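Local atomic coordinates of alanine racemase (Actinobacillus succinogenes, PDB entry 3C3K), a protein that belongs to the periplasmic binding protein-like family and has its alternating strand-and-helix architecture. Residues B[127-132]-B[187-192]; B[157-162]-B[176-181]. All blocks are in the same frame, centred on the assembly; numbering follows the deposited sequence.

Both contacts belong to the same lobe of the periplasmic binding protein-like fold, and their centres lie about 9 Å apart. Contact 1 pairs strands 127-131 and 187-190; contact 2 sets helix 168-179 against strand 159-162, which flanks 127-131 on its other edge. Probable hydrogen bonds join them: Leu-129 N to Arg-159 O and Leu-129 O to Ser-161 N, each 2.8 Å. Strand 159-162, helix 168-179 and strand 187-190 form a beta-alpha-beta crossover that passes the intervening strand 127-131. Of the touching residues, 10 of 11 are buried in contact 1 but 1 of 6 in contact 2, which lies nearer the surface.

Contact 1 (B[127-132]-B[187-192]); sequences IALINH and AIFAIS
Ile-127 opens a parallel pairing in which the axes of strands 127-131 and 187-190 diverge by 28°; its CG1, anti to the carbonyl carbon, lies 4.1 Å from Ala-187 CB. Ala-128 uses both its N-H and its C=O toward strand 187-190: its N donates to Ala-187 O over 2.8 Å, almost straight at 172°, and its O accepts from Phe-189 N at 2.9 Å. In both bonds the donor stands above the carbonyl plane. With CG of Leu-129 anti to the backbone N and chi2 at 79°, its CD1 comes obliquely to the Phe-189 ring, 3.6 Å from CD2. The same methyl meets Ile-191 CD1 at 3.4 Å, tighter than usual carbon packing. Ile-130 N donates to Phe-189 O (3.0 Å), while Ile-130 O receives Ile-191 N at 3.2 Å, nearly along the C=O axis. On the face shared by Ala-128 and Ala-190, the side chains of Ile-130 and Ile-188 cross obliquely, CG1 and CD1 of Ile-130 both meeting Ile-188 CG2. Asn-131 turns its amide back, so that OD1 accepts from His-132 N at 2.7 Å, short but bent, with N above the amide carbonyl plane, and packs on Ile-191 CG1; its ND2 is held by Glu-143 and Ala-139. His-132 ends the run with ND1 bonded to Ala-163 O. Helix 168-179 covers the Ala-128 and Ile-130 side, and helices 108-121 and 137-152 cover the side of Ile-127 and Leu-129. A hydrophobic parallel sheet clad by helices on both faces is the Rossmann-like core of a periplasmic binding protein lobe.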
loop_
_atom_site.group_PDB
_atom_site.type_symbol
_atom_site.label_atom_id
_atom_site.label_comp_id
_atom_site.label_asym_id
_atom_site.label_seq_id
_atom_site.Cartn_x
_atom_site.Cartn_y
_atom_site.Cartn_z
ATOM N N ILE B 127 5.013 -27.335 10.872
ATOM C CA ILE B 127 4.974 -26.132 10.093
ATOM C C ILE B 127 3.491 -25.844 9.872
ATOM O O ILE B 127 2.753 -26.728 9.394
ATOM C CB ILE B 127 5.713 -26.310 8.733
ATOM C CG1 ILE B 127 7.186 -26.654 8.954
ATOM C CG2 ILE B 127 5.565 -25.014 7.849
ATOM C CD1 ILE B 127 7.842 -27.364 7.828
ATOM N N ALA B 128 3.064 -24.636 10.210
ATOM C CA ALA B 128 1.680 -24.148 10.023
ATOM C C ALA B 128 1.664 -23.181 8.843
ATOM O O ALA B 128 2.732 -22.654 8.427
ATOM C CB ALA B 128 1.145 -23.421 11.345
ATOM N N LEU B 129 0.468 -22.986 8.281
ATOM C CA LEU B 129 0.223 -22.068 7.179
ATOM C C LEU B 129 -0.823 -21.023 7.596
ATOM O O LEU B 129 -1.860 -21.352 8.200
ATOM C CB LEU B 129 -0.245 -22.839 5.920
ATOM C CG LEU B 129 -0.556 -22.045 4.638
ATOM C CD1 LEU B 129 0.816 -21.682 3.938
ATOM C CD2 LEU B 129 -1.402 -22.852 3.653
ATOM N N ILE B 130 -0.518 -19.754 7.357
ATOM C CA ILE B 130 -1.549 -18.729 7.464
ATOM C C ILE B 130 -1.927 -18.432 5.998
ATOM O O ILE B 130 -1.079 -17.927 5.206
ATOM C CB ILE B 130 -1.058 -17.421 8.186
ATOM C CG1 ILE B 130 -0.646 -17.732 9.609
ATOM C CG2 ILE B 130 -2.217 -16.347 8.215
ATOM C CD1 ILE B 130 -0.120 -16.556 10.394
ATOM N N ASN B 131 -3.137 -18.816 5.614
ATOM C CA ASN B 131 -3.584 -18.550 4.244
ATOM C C ASN B 131 -4.610 -17.389 4.267
ATOM O O ASN B 131 -5.003 -16.925 5.347
ATOM C CB ASN B 131 -4.128 -19.847 3.613
ATOM C CG ASN B 131 -4.079 -19.838 2.109
ATOM O OD1 ASN B 131 -3.948 -18.781 1.490
ATOM N ND2 ASN B 131 -4.279 -21.011 1.489
ATOM N N HIS B 132 -5.055 -16.889 3.125
ATOM C CA HIS B 132 -5.953 -15.731 3.220
ATOM C C HIS B 132 -7.269 -15.966 2.496
ATOM O O HIS B 132 -8.285 -16.380 3.154
ATOM C CB HIS B 132 -5.233 -14.386 2.908
ATOM C CG HIS B 132 -6.146 -13.216 2.665
ATOM N ND1 HIS B 132 -7.164 -12.856 3.528
ATOM C CD2 HIS B 132 -6.181 -12.303 1.652
ATOM C CE1 HIS B 132 -7.793 -11.784 3.056
ATOM N NE2 HIS B 132 -7.228 -11.433 1.917
ATOM N N ALA B 187 7.001 -23.592 13.307
ATOM C CA ALA B 187 7.247 -22.733 12.150
ATOM C C ALA B 187 5.983 -22.315 11.483
ATOM O O ALA B 187 4.973 -23.078 11.505
ATOM C CB ALA B 187 8.174 -23.386 11.145
ATOM N N ILE B 188 5.987 -21.066 11.006
ATOM C CA ILE B 188 4.796 -20.451 10.427
ATOM C C ILE B 188 5.176 -19.885 9.077
ATOM O O ILE B 188 6.112 -19.057 8.952
ATOM C CB ILE B 188 4.136 -19.356 11.336
ATOM C CG1 ILE B 188 3.494 -19.983 12.598
ATOM C CG2 ILE B 188 2.983 -18.729 10.603
ATOM C CD1 ILE B 188 2.990 -18.983 13.617
ATOM N N PHE B 189 4.473 -20.384 8.062
ATOM C CA PHE B 189 4.639 -19.945 6.707
ATOM C C PHE B 189 3.369 -19.150 6.333
ATOM O O PHE B 189 2.288 -19.726 6.326
ATOM C CB PHE B 189 4.751 -21.187 5.809
ATOM C CG PHE B 189 4.808 -20.892 4.319
ATOM C CD1 PHE B 189 5.338 -19.674 3.844
ATOM C CD2 PHE B 189 4.416 -21.879 3.387
ATOM C CE1 PHE B 189 5.385 -19.426 2.503
ATOM C CE2 PHE B 189 4.475 -21.639 2.016
ATOM C CZ PHE B 189 4.974 -20.418 1.570
ATOM N N ALA B 190 3.519 -17.833 6.093
ATOM C CA ALA B 190 2.398 -17.010 5.623
ATOM C C ALA B 190 2.500 -16.657 4.161
ATOM O O ALA B 190 3.601 -16.417 3.622
ATOM C CB ALA B 190 2.223 -15.773 6.481
ATOM N N ILE B 191 1.326 -16.601 3.555
ATOM C CA ILE B 191 1.044 -16.352 2.133
ATOM C C ILE B 191 1.255 -14.869 1.704
ATOM O O ILE B 191 1.135 -14.526 0.516
ATOM C CB ILE B 191 -0.402 -16.850 1.926
ATOM C CG1 ILE B 191 -0.434 -18.223 1.288
ATOM C CG2 ILE B 191 -1.441 -15.818 1.530
ATOM C CD1 ILE B 191 0.607 -19.064 1.782
ATOM N N SER B 192 1.614 -14.030 2.668
ATOM C CA SER B 192 2.013 -12.648 2.370
ATOM C C SER B 192 2.931 -12.154 3.492
ATOM O O SER B 192 2.686 -12.457 4.652
ATOM C CB SER B 192 0.800 -11.739 2.322
ATOM O OG SER B 192 1.216 -10.365 2.390
#

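Contact 2 (B[157-162]-B[176-181]); sequences YSRISY and FSLLKS
Strand 159-162 and the last turn of helix 168-179 come closest at Ser-161 and Leu-178, whose CA atoms are 6.9 Å apart, a spacing that leaves the meeting to side chains and one water. Leu-178 makes the largest single contribution, 86 Å² of the 251 Å² buried. With CG anti to its carbonyl carbon (chi1 -62°), it reaches across so that CD2 sits 3.6 Å from Arg-159 CG and 3.7 Å from Ser-161 CB. The arginine and leucine chains slide past each other in opposite directions, so the aliphatic part of Arg-159 serves as the packing surface. Beside them Ser-161 OG, anti to its backbone N, lies 4.1 Å from Ser-177 CB and makes a weak hydrogen bond to Ala-174 O.

The Arg-159 chain bends at chi3 (115°), and one face of its guanidinium lies over Tyr-157 CE1, offset toward the rim of the guanidinium. A water ties the polar ends together: it accepts from Tyr-157 OH at 2.6 Å and, weakly, from Arg-159 NE at 3.0 Å, and donates to Leu-178 O at 2.8 Å. It lies at the tyrosine edge, in the ring plane, and so bridges the strand to a carbonyl at the helix end. Ser-181 OG approaches Arg-159 NH1 obliquely to 3.3 Å, although it is hydrogen-bonded to Val-183 O.

Inward, Leu-178 touches Ala-128 and Ile-130 of strand 127-131, and the opposite side of strand 159-162 meets helix 137-152 through Ile-160; the contact thus seats helix 168-179 against strand 159-162, the edge strand of the sheet within this chain.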
loop_
_atom_site.group_PDB
_atom_site.type_symbol
_atom_site.label_atom_id
_atom_site.label_comp_id
_atom_site.label_asym_id
_atom_site.label_seq_id
_atom_site.Cartn_x
_atom_site.Cartn_y
_atom_site.Cartn_z
ATOM N N TYR B 157 2.162 -33.254 11.614
ATOM C CA TYR B 157 1.488 -31.982 11.896
ATOM C C TYR B 157 1.155 -31.229 10.625
ATOM O O TYR B 157 2.033 -30.990 9.733
ATOM C CB TYR B 157 2.383 -31.097 12.783
ATOM C CG TYR B 157 1.871 -29.707 13.141
ATOM C CD1 TYR B 157 1.350 -29.437 14.398
ATOM C CD2 TYR B 157 1.985 -28.647 12.242
ATOM C CE1 TYR B 157 0.906 -28.158 14.736
ATOM C CE2 TYR B 157 1.529 -27.394 12.545
ATOM C CZ TYR B 157 0.996 -27.144 13.801
ATOM O OH TYR B 157 0.591 -25.885 14.121
ATOM N N SER B 158 -0.097 -30.796 10.609
ATOM C CA SER B 158 -0.632 -29.970 9.581
ATOM C C SER B 158 -1.514 -28.967 10.248
ATOM O O SER B 158 -2.339 -29.346 11.141
ATOM C CB SER B 158 -1.571 -30.805 8.714
ATOM O OG SER B 158 -1.357 -30.454 7.414
ATOM N N ARG B 159 -1.351 -27.695 9.850
ATOM C CA ARG B 159 -2.365 -26.740 10.148
ATOM C C ARG B 159 -2.464 -25.430 9.471
ATOM O O ARG B 159 -1.463 -24.750 9.237
ATOM C CB ARG B 159 -3.000 -26.871 11.504
ATOM C CG ARG B 159 -2.649 -26.052 12.693
ATOM C CD ARG B 159 -3.734 -26.538 13.738
ATOM N NE ARG B 159 -3.128 -27.243 14.890
ATOM C CZ ARG B 159 -2.860 -28.558 14.953
ATOM N NH1 ARG B 159 -2.284 -29.060 16.045
ATOM N NH2 ARG B 159 -3.130 -29.374 13.932
ATOM N N ILE B 160 -3.699 -25.043 9.209
ATOM C CA ILE B 160 -3.939 -23.872 8.392
ATOM C C ILE B 160 -4.876 -22.951 9.119
ATOM O O ILE B 160 -5.937 -23.391 9.649
ATOM C CB ILE B 160 -4.583 -24.286 7.064
ATOM C CG1 ILE B 160 -3.674 -25.261 6.359
ATOM C CG2 ILE B 160 -4.904 -23.051 6.182
ATOM C CD1 ILE B 160 -4.320 -26.075 5.214
ATOM N N SER B 161 -4.515 -21.675 9.146
ATOM C CA SER B 161 -5.413 -20.740 9.754
ATOM C C SER B 161 -5.660 -19.642 8.719
ATOM O O SER B 161 -4.736 -19.272 8.007
ATOM C CB SER B 161 -4.704 -20.195 10.996
ATOM O OG SER B 161 -5.400 -19.111 11.536
ATOM N N TYR B 162 -6.883 -19.136 8.601
ATOM C CA TYR B 162 -7.194 -18.265 7.473
ATOM C C TYR B 162 -7.321 -16.856 7.948
ATOM O O TYR B 162 -8.077 -16.550 8.890
ATOM C CB TYR B 162 -8.459 -18.703 6.692
ATOM C CG TYR B 162 -8.280 -20.030 5.989
ATOM C CD1 TYR B 162 -7.741 -20.076 4.718
ATOM C CD2 TYR B 162 -8.642 -21.249 6.602
ATOM C CE1 TYR B 162 -7.541 -21.260 4.068
ATOM C CE2 TYR B 162 -8.463 -22.490 5.923
ATOM C CZ TYR B 162 -7.898 -22.463 4.648
ATOM O OH TYR B 162 -7.622 -23.602 3.905
ATOM N N PHE B 176 -2.352 -16.288 16.937
ATOM C CA PHE B 176 -2.889 -16.640 18.246
ATOM C C PHE B 176 -3.724 -17.918 18.121
ATOM O O PHE B 176 -3.562 -18.834 18.891
ATOM C CB PHE B 176 -3.666 -15.464 18.873
ATOM C CG PHE B 176 -2.750 -14.361 19.410
ATOM C CD1 PHE B 176 -1.756 -14.646 20.308
ATOM C CD2 PHE B 176 -2.861 -13.039 18.958
ATOM C CE1 PHE B 176 -0.926 -13.648 20.765
ATOM C CE2 PHE B 176 -2.047 -12.045 19.450
ATOM C CZ PHE B 176 -1.098 -12.329 20.313
ATOM N N SER B 177 -4.500 -18.035 17.075
ATOM C CA SER B 177 -5.322 -19.225 16.856
ATOM C C SER B 177 -4.478 -20.495 16.736
ATOM O O SER B 177 -4.885 -21.532 17.259
ATOM C CB SER B 177 -6.143 -19.019 15.594
ATOM O OG SER B 177 -6.957 -20.164 15.331
ATOM N N LEU B 178 -3.291 -20.424 16.102
ATOM C CA LEU B 178 -2.406 -21.615 15.928
ATOM C C LEU B 178 -1.657 -21.974 17.192
ATOM O O LEU B 178 -1.298 -23.136 17.420
ATOM C CB LEU B 178 -1.359 -21.386 14.823
ATOM C CG LEU B 178 -1.843 -21.147 13.378
ATOM C CD1 LEU B 178 -0.711 -20.526 12.592
ATOM C CD2 LEU B 178 -2.323 -22.422 12.715
ATOM N N LEU B 179 -1.418 -20.968 18.021
ATOM C CA LEU B 179 -0.765 -21.182 19.286
ATOM C C LEU B 179 -1.734 -21.797 20.271
ATOM O O LEU B 179 -1.293 -22.407 21.229
ATOM C CB LEU B 179 -0.218 -19.886 19.856
ATOM C CG LEU B 179 0.916 -19.319 18.967
ATOM C CD1 LEU B 179 1.420 -17.965 19.472
ATOM C CD2 LEU B 179 2.054 -20.311 18.914
ATOM N N LYS B 180 -3.040 -21.621 20.050
ATOM C CA LYS B 180 -4.034 -22.149 20.998
ATOM C C LYS B 180 -4.361 -23.574 20.621
ATOM O O LYS B 180 -5.382 -23.841 19.981
ATOM C CB LYS B 180 -5.317 -21.313 20.968
ATOM C CG LYS B 180 -5.457 -20.340 22.109
ATOM C CD LYS B 180 -6.906 -19.745 22.093
ATOM C CE LYS B 180 -7.266 -19.052 23.474
ATOM N NZ LYS B 180 -8.671 -18.514 23.547
ATOM N N SER B 181 -3.482 -24.498 20.953
ATOM C CA SER B 181 -3.706 -25.880 20.534
ATOM C C SER B 181 -2.798 -26.759 21.288
ATOM O O SER B 181 -1.795 -26.276 21.809
ATOM C CB SER B 181 -3.464 -26.081 19.045
ATOM O OG SER B 181 -3.072 -27.406 18.824
HETATM O O HOH W 1 -0.940 -25.638 16.266
#